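Local coordinates for protein (R)-specific secondary-alkylsulfatase (Pseudomonas sp., PDB 4AXH) that catalyses the hydrolysis of (R)-secondary-alkyl sulfates with inversion of configuration, giving (S)-secondary alcohols and sulfate, by means of zinc ions, at residues A[131-136]-A[182-187]; A[81-86]-A[153-158]. One frame throughout, in Å; residues are numbered along the deposited sequence.

Contact 1: residues A[131-136]-A[182-187]; sequences DPANMT and IDHFGG. With ZN (zinc ion), chain C.
Ala133 packs its methyl group against the chain that presents two zinc ligands. Its CB lies 3.2 Å from Asp183 O and 3.9 Å from His184 CE1, giving an off-centre CH-pi contact with the imidazole; a small side chain suits a place so near the metal.

Metal bonds fix the other side. Asp183 OD2 binds one of the two zinc ions at 2.2 Å and His184 NE2 at 2.0 Å, beside a bound water; His355 and Asp310, which is shared with the other zinc, complete the site. Asp183 has CG between its backbone N and carbonyl carbon (chi1 47°), which swings the carboxylate to the same ion that the histidine reaches. Asp148 accepts from His184 ND1, a second-shell bond that limits ring rotation.

Polar links tie the backbones. A second water donates to Asn134 O at 2.8 Å and to Asp183 O at 2.9 Å, bridging the segments. Within 131-136, Asp131 OD2 accepts from Ala133 N at 2.9 Å, an Asx turn; Thr151 also bonds OD2, and Thr155 bonds OD1.

Away from the zinc, Met135 on strand 135-138 packs against helix 153-164 and strand 144-147, while Phe185 of helix 182-185 leans on helix 210-219.

Contact 2: residues A[81-86]-A[153-158]; sequences QVVWDM and AETARA
Val83 and Trp84 pass beside the first turn of helix 153-164, with the CA atoms of Val83 and Glu154 7.6 Å apart and those of Trp84 and Thr155 7.8 Å apart, a spacing bridged by side chains. Here the chain turns a corner at Val83, and Val83 and Trp84 both face Ile75 of strand 74-76, which makes a classic beta bulge.

The contact is apolar. Val83 sends its two methyls to different helix residues: CG1, anti to the backbone N (chi1 167°), meets Thr155 CG2 at 4.0 Å, while CG2 lies alongside the aliphatic part of Glu154, 4.4 Å from its CG. A beta-branched valine suits this spot because its fork can serve both neighbours. Thr155 CG2 also meets Trp84 CB, at 4.2 Å; beyond that atom the indole leads away from the helix, and its NE1 donates to Gly129 O.

Threonine and glutamate suit the helix side because each combines a carbon surface with a polar end. Thr155 turns its methyl to the strand while OG1 pairs first with Asp131 OD1 and also with Thr152 OG1; the carboxylate of Glu154 accepts from the backbone N of Thr258 through OE1. Ile75 also touches Thr155 and Ala158, widening the apolar seam.

This is the packing of a two-stranded antiparallel pair, 74-76 with 82-85, on the helix of a beta-alpha-beta crossover: helix 153-164 connects the parallel neighbouring strands 144-147 and 172-176 in the metallo-beta-lactamase fold.

Overall arrangement
Both contacts are largely buried, each with one partly exposed acid, but contact 1 is nearer the middle of the chain, their centres about 11 Å apart. In contact 1 the segments meet through the Ala133 methyl and a water between two carbonyls, and only 182-187 holds the metal; contact 2 relies on methyl and methylene groups between a bulged strand and a helix. Asp131 and Thr155 form the polar tie between them. Helix 153-164 is a shared neighbour: one side of contact 2, it touches both segments of contact 1 through Thr155 and Ala156, bringing together the strand pair 74-76/82-85 and the zinc-binding helix 182-185. Trp84 reaches 131-136 directly, its indole packing on the backbone N of Asp131.

Contact 1: residues A[131-136]-A[182-187]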
loop_
_atom_site.group_PDB
_atom_site.type_symbol
_atom_site.label_atom_id
_atom_site.label_comp_id
_atom_site.label_asym_id
_atom_site.label_seq_id
_atom_site.Cartn_x
_atom_site.Cartn_y
_atom_site.Cartn_z
ATOM N N ASP A 131 -25.681 17.352 -4.951
ATOM C CA ASP A 131 -24.456 17.102 -4.171
ATOM C C ASP A 131 -23.607 16.038 -4.902
ATOM O O ASP A 131 -24.179 15.229 -5.652
ATOM C CB ASP A 131 -24.905 16.463 -2.810
ATOM C CG ASP A 131 -23.864 16.256 -1.721
ATOM O OD1 ASP A 131 -23.684 17.170 -0.885
ATOM O OD2 ASP A 131 -23.311 15.144 -1.637
ATOM N N PRO A 132 -22.283 15.894 -4.598
ATOM C CA PRO A 132 -21.535 14.763 -5.148
ATOM C C PRO A 132 -22.209 13.385 -4.935
ATOM O O PRO A 132 -22.103 12.501 -5.780
ATOM C CB PRO A 132 -20.210 14.846 -4.373
ATOM C CG PRO A 132 -20.023 16.275 -4.095
ATOM C CD PRO A 132 -21.391 16.742 -3.758
ATOM N N ALA A 133 -22.920 13.199 -3.816
ATOM C CA ALA A 133 -23.590 11.933 -3.514
ATOM C C ALA A 133 -25.137 12.009 -3.607
ATOM O O ALA A 133 -25.690 13.048 -3.955
ATOM C CB ALA A 133 -23.141 11.420 -2.159
ATOM N N ASN A 134 -25.811 10.888 -3.339
ATOM C CA ASN A 134 -27.261 10.749 -3.357
ATOM C C ASN A 134 -27.783 10.469 -1.957
ATOM O O ASN A 134 -27.063 9.904 -1.109
ATOM C CB ASN A 134 -27.698 9.565 -4.272
ATOM C CG ASN A 134 -27.182 9.593 -5.690
ATOM O OD1 ASN A 134 -26.799 10.638 -6.254
ATOM N ND2 ASN A 134 -27.182 8.431 -6.302
ATOM N N MET A 135 -29.073 10.824 -1.744
ATOM C CA MET A 135 -29.809 10.574 -0.506
ATOM C C MET A 135 -30.987 9.656 -0.884
ATOM O O MET A 135 -31.794 9.995 -1.754
ATOM C CB MET A 135 -30.323 11.916 0.085
ATOM C CG MET A 135 -31.032 11.796 1.449
ATOM S SD MET A 135 -31.999 13.281 1.893
ATOM C CE MET A 135 -30.657 14.449 2.330
ATOM N N THR A 136 -31.068 8.506 -0.256
ATOM C CA THR A 136 -32.185 7.588 -0.466
ATOM C C THR A 136 -33.238 7.872 0.635
ATOM O O THR A 136 -32.899 7.877 1.823
ATOM C CB THR A 136 -31.694 6.152 -0.414
ATOM O OG1 THR A 136 -30.634 5.967 -1.373
ATOM C CG2 THR A 136 -32.826 5.151 -0.604
ATOM N N ILE A 182 -17.129 11.409 3.891
ATOM C CA ILE A 182 -17.753 12.709 4.145
ATOM C C ILE A 182 -18.967 13.036 3.265
ATOM O O ILE A 182 -19.864 13.751 3.707
ATOM C CB ILE A 182 -16.750 13.890 4.259
ATOM C CG1 ILE A 182 -15.343 13.414 4.691
ATOM C CG2 ILE A 182 -17.279 14.956 5.245
ATOM C CD1 ILE A 182 -14.106 14.391 4.349
ATOM N N ASP A 183 -19.026 12.485 2.054
ATOM C CA ASP A 183 -20.147 12.705 1.142
ATOM C C ASP A 183 -21.371 11.884 1.538
ATOM O O ASP A 183 -22.423 11.952 0.888
ATOM C CB ASP A 183 -19.741 12.482 -0.342
ATOM C CG ASP A 183 -18.935 11.227 -0.676
ATOM O OD1 ASP A 183 -18.081 10.814 0.153
ATOM O OD2 ASP A 183 -19.117 10.686 -1.784
ATOM N N HIS A 184 -21.246 11.129 2.632
ATOM C CA HIS A 184 -22.324 10.282 3.100
ATOM C C HIS A 184 -22.836 10.622 4.494
ATOM O O HIS A 184 -24.030 10.428 4.750
ATOM C CB HIS A 184 -21.957 8.806 2.889
ATOM C CG HIS A 184 -21.690 8.495 1.452
ATOM N ND1 HIS A 184 -22.708 8.141 0.588
ATOM C CD2 HIS A 184 -20.542 8.607 0.748
ATOM C CE1 HIS A 184 -22.154 8.034 -0.608
ATOM N NE2 HIS A 184 -20.844 8.290 -0.561
ATOM N N PHE A 185 -21.977 11.200 5.368
ATOM C CA PHE A 185 -22.365 11.615 6.731
ATOM C C PHE A 185 -22.330 13.142 6.948
ATOM O O PHE A 185 -22.872 13.636 7.946
ATOM C CB PHE A 185 -21.478 10.921 7.793
ATOM C CG PHE A 185 -19.988 11.216 7.769
ATOM C CD1 PHE A 185 -19.489 12.420 8.253
ATOM C CD2 PHE A 185 -19.078 10.251 7.353
ATOM C CE1 PHE A 185 -18.110 12.693 8.230
ATOM C CE2 PHE A 185 -17.690 10.508 7.358
ATOM C CZ PHE A 185 -17.216 11.733 7.778
ATOM N N GLY A 186 -21.659 13.857 6.041
ATOM C CA GLY A 186 -21.373 15.286 6.118
ATOM C C GLY A 186 -22.486 16.261 6.377
ATOM O O GLY A 186 -22.242 17.319 6.941
ATOM N N GLY A 187 -23.689 15.936 5.936
ATOM C CA GLY A 187 -24.844 16.810 6.094
ATOM C C GLY A 187 -25.844 16.414 7.149
ATOM O O GLY A 187 -26.905 17.041 7.243
HETATM ZN ZN ZN C . -19.549 8.588 -2.090
HETATM O O HOH W 1 -25.193 11.183 0.579
HETATM O O HOH W 2 -17.633 8.487 -1.211
#

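Contact 2: residues A[81-86]-A[153-158]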
loop_
_atom_site.group_PDB
_atom_site.type_symbol
_atom_site.label_atom_id
_atom_site.label_comp_id
_atom_site.label_asym_id
_atom_site.label_seq_id
_atom_site.Cartn_x
_atom_site.Cartn_y
_atom_site.Cartn_z
ATOM N N GLN A 81 -23.320 32.797 -0.322
ATOM C CA GLN A 81 -22.367 32.292 -1.331
ATOM C C GLN A 81 -22.843 30.942 -1.895
ATOM O O GLN A 81 -23.381 30.119 -1.155
ATOM C CB GLN A 81 -20.947 32.101 -0.786
ATOM C CG GLN A 81 -20.506 32.981 0.365
ATOM C CD GLN A 81 -19.232 32.418 0.964
ATOM O OE1 GLN A 81 -19.241 31.510 1.809
ATOM N NE2 GLN A 81 -18.100 32.891 0.498
ATOM N N VAL A 82 -22.584 30.704 -3.203
ATOM C CA VAL A 82 -22.974 29.496 -3.940
ATOM C C VAL A 82 -22.200 28.284 -3.431
ATOM O O VAL A 82 -20.975 28.343 -3.317
ATOM C CB VAL A 82 -22.886 29.658 -5.492
ATOM C CG1 VAL A 82 -23.652 28.545 -6.204
ATOM C CG2 VAL A 82 -23.422 31.011 -5.939
ATOM N N VAL A 83 -22.944 27.215 -3.093
ATOM C CA VAL A 83 -22.458 25.932 -2.578
ATOM C C VAL A 83 -22.472 24.885 -3.701
ATOM O O VAL A 83 -21.524 24.102 -3.821
ATOM C CB VAL A 83 -23.304 25.469 -1.338
ATOM C CG1 VAL A 83 -23.056 24.009 -0.962
ATOM C CG2 VAL A 83 -23.030 26.353 -0.147
ATOM N N TRP A 84 -23.589 24.859 -4.477
ATOM C CA TRP A 84 -23.849 23.917 -5.543
ATOM C C TRP A 84 -24.583 24.626 -6.660
ATOM O O TRP A 84 -25.648 25.205 -6.422
ATOM C CB TRP A 84 -24.727 22.773 -5.013
ATOM C CG TRP A 84 -24.817 21.591 -5.939
ATOM C CD1 TRP A 84 -25.886 21.221 -6.705
ATOM C CD2 TRP A 84 -23.780 20.629 -6.197
ATOM N NE1 TRP A 84 -25.584 20.070 -7.412
ATOM C CE2 TRP A 84 -24.299 19.689 -7.118
ATOM C CE3 TRP A 84 -22.465 20.468 -5.732
ATOM C CZ2 TRP A 84 -23.565 18.582 -7.539
ATOM C CZ3 TRP A 84 -21.730 19.382 -6.174
ATOM C CH2 TRP A 84 -22.279 18.447 -7.052
ATOM N N ASP A 85 -24.030 24.562 -7.882
ATOM C CA ASP A 85 -24.588 25.199 -9.075
ATOM C C ASP A 85 -24.654 24.204 -10.231
ATOM O O ASP A 85 -23.619 23.750 -10.721
ATOM C CB ASP A 85 -23.747 26.446 -9.462
ATOM C CG ASP A 85 -24.436 27.476 -10.348
ATOM O OD1 ASP A 85 -25.578 27.194 -10.824
ATOM O OD2 ASP A 85 -23.830 28.561 -10.578
ATOM N N MET A 86 -25.872 23.838 -10.627
ATOM C CA MET A 86 -26.134 22.920 -11.739
ATOM C C MET A 86 -26.285 23.698 -13.062
ATOM O O MET A 86 -25.975 23.156 -14.120
ATOM C CB MET A 86 -27.381 22.069 -11.465
ATOM C CG MET A 86 -27.073 20.808 -10.705
ATOM S SD MET A 86 -26.059 19.599 -11.622
ATOM C CE MET A 86 -27.163 19.257 -12.960
ATOM N N ALA A 153 -24.341 20.332 5.104
ATOM C CA ALA A 153 -25.605 20.634 5.780
ATOM C C ALA A 153 -26.580 21.358 4.835
ATOM O O ALA A 153 -27.795 21.081 4.853
ATOM C CB ALA A 153 -25.314 21.468 7.022
ATOM N N GLU A 154 -26.037 22.249 3.972
ATOM C CA GLU A 154 -26.819 23.030 2.995
ATOM C C GLU A 154 -27.411 22.151 1.912
ATOM O O GLU A 154 -28.565 22.356 1.538
ATOM C CB GLU A 154 -25.993 24.197 2.386
ATOM C CG GLU A 154 -25.410 25.172 3.403
ATOM C CD GLU A 154 -24.070 24.742 3.956
ATOM O OE1 GLU A 154 -23.677 23.577 3.725
ATOM O OE2 GLU A 154 -23.416 25.558 4.641
ATOM N N THR A 155 -26.645 21.144 1.438
ATOM C CA THR A 155 -27.133 20.207 0.428
ATOM C C THR A 155 -28.143 19.220 1.010
ATOM O O THR A 155 -29.212 19.013 0.414
ATOM C CB THR A 155 -26.017 19.679 -0.502
ATOM O OG1 THR A 155 -25.027 18.994 0.253
ATOM C CG2 THR A 155 -25.364 20.785 -1.331
ATOM N N ALA A 156 -27.866 18.696 2.218
ATOM C CA ALA A 156 -28.787 17.816 2.955
ATOM C C ALA A 156 -30.149 18.483 3.119
ATOM O O ALA A 156 -31.182 17.878 2.831
ATOM C CB ALA A 156 -28.213 17.503 4.317
ATOM N N ARG A 157 -30.133 19.755 3.525
ATOM C CA ARG A 157 -31.327 20.583 3.704
ATOM C C ARG A 157 -32.061 20.804 2.390
ATOM O O ARG A 157 -33.274 20.633 2.343
ATOM C CB ARG A 157 -30.955 21.936 4.374
ATOM C CG ARG A 157 -32.127 22.755 4.868
ATOM C CD ARG A 157 -32.726 22.243 6.166
ATOM N NE ARG A 157 -33.681 21.143 5.968
ATOM C CZ ARG A 157 -34.940 21.314 5.600
ATOM N NH1 ARG A 157 -35.413 22.540 5.378
ATOM N NH2 ARG A 157 -35.735 20.264 5.419
ATOM N N ALA A 158 -31.335 21.164 1.327
ATOM C CA ALA A 158 -31.934 21.379 0.016
ATOM C C ALA A 158 -32.578 20.107 -0.554
ATOM O O ALA A 158 -33.674 20.186 -1.094
ATOM C CB ALA A 158 -30.906 21.959 -0.943
#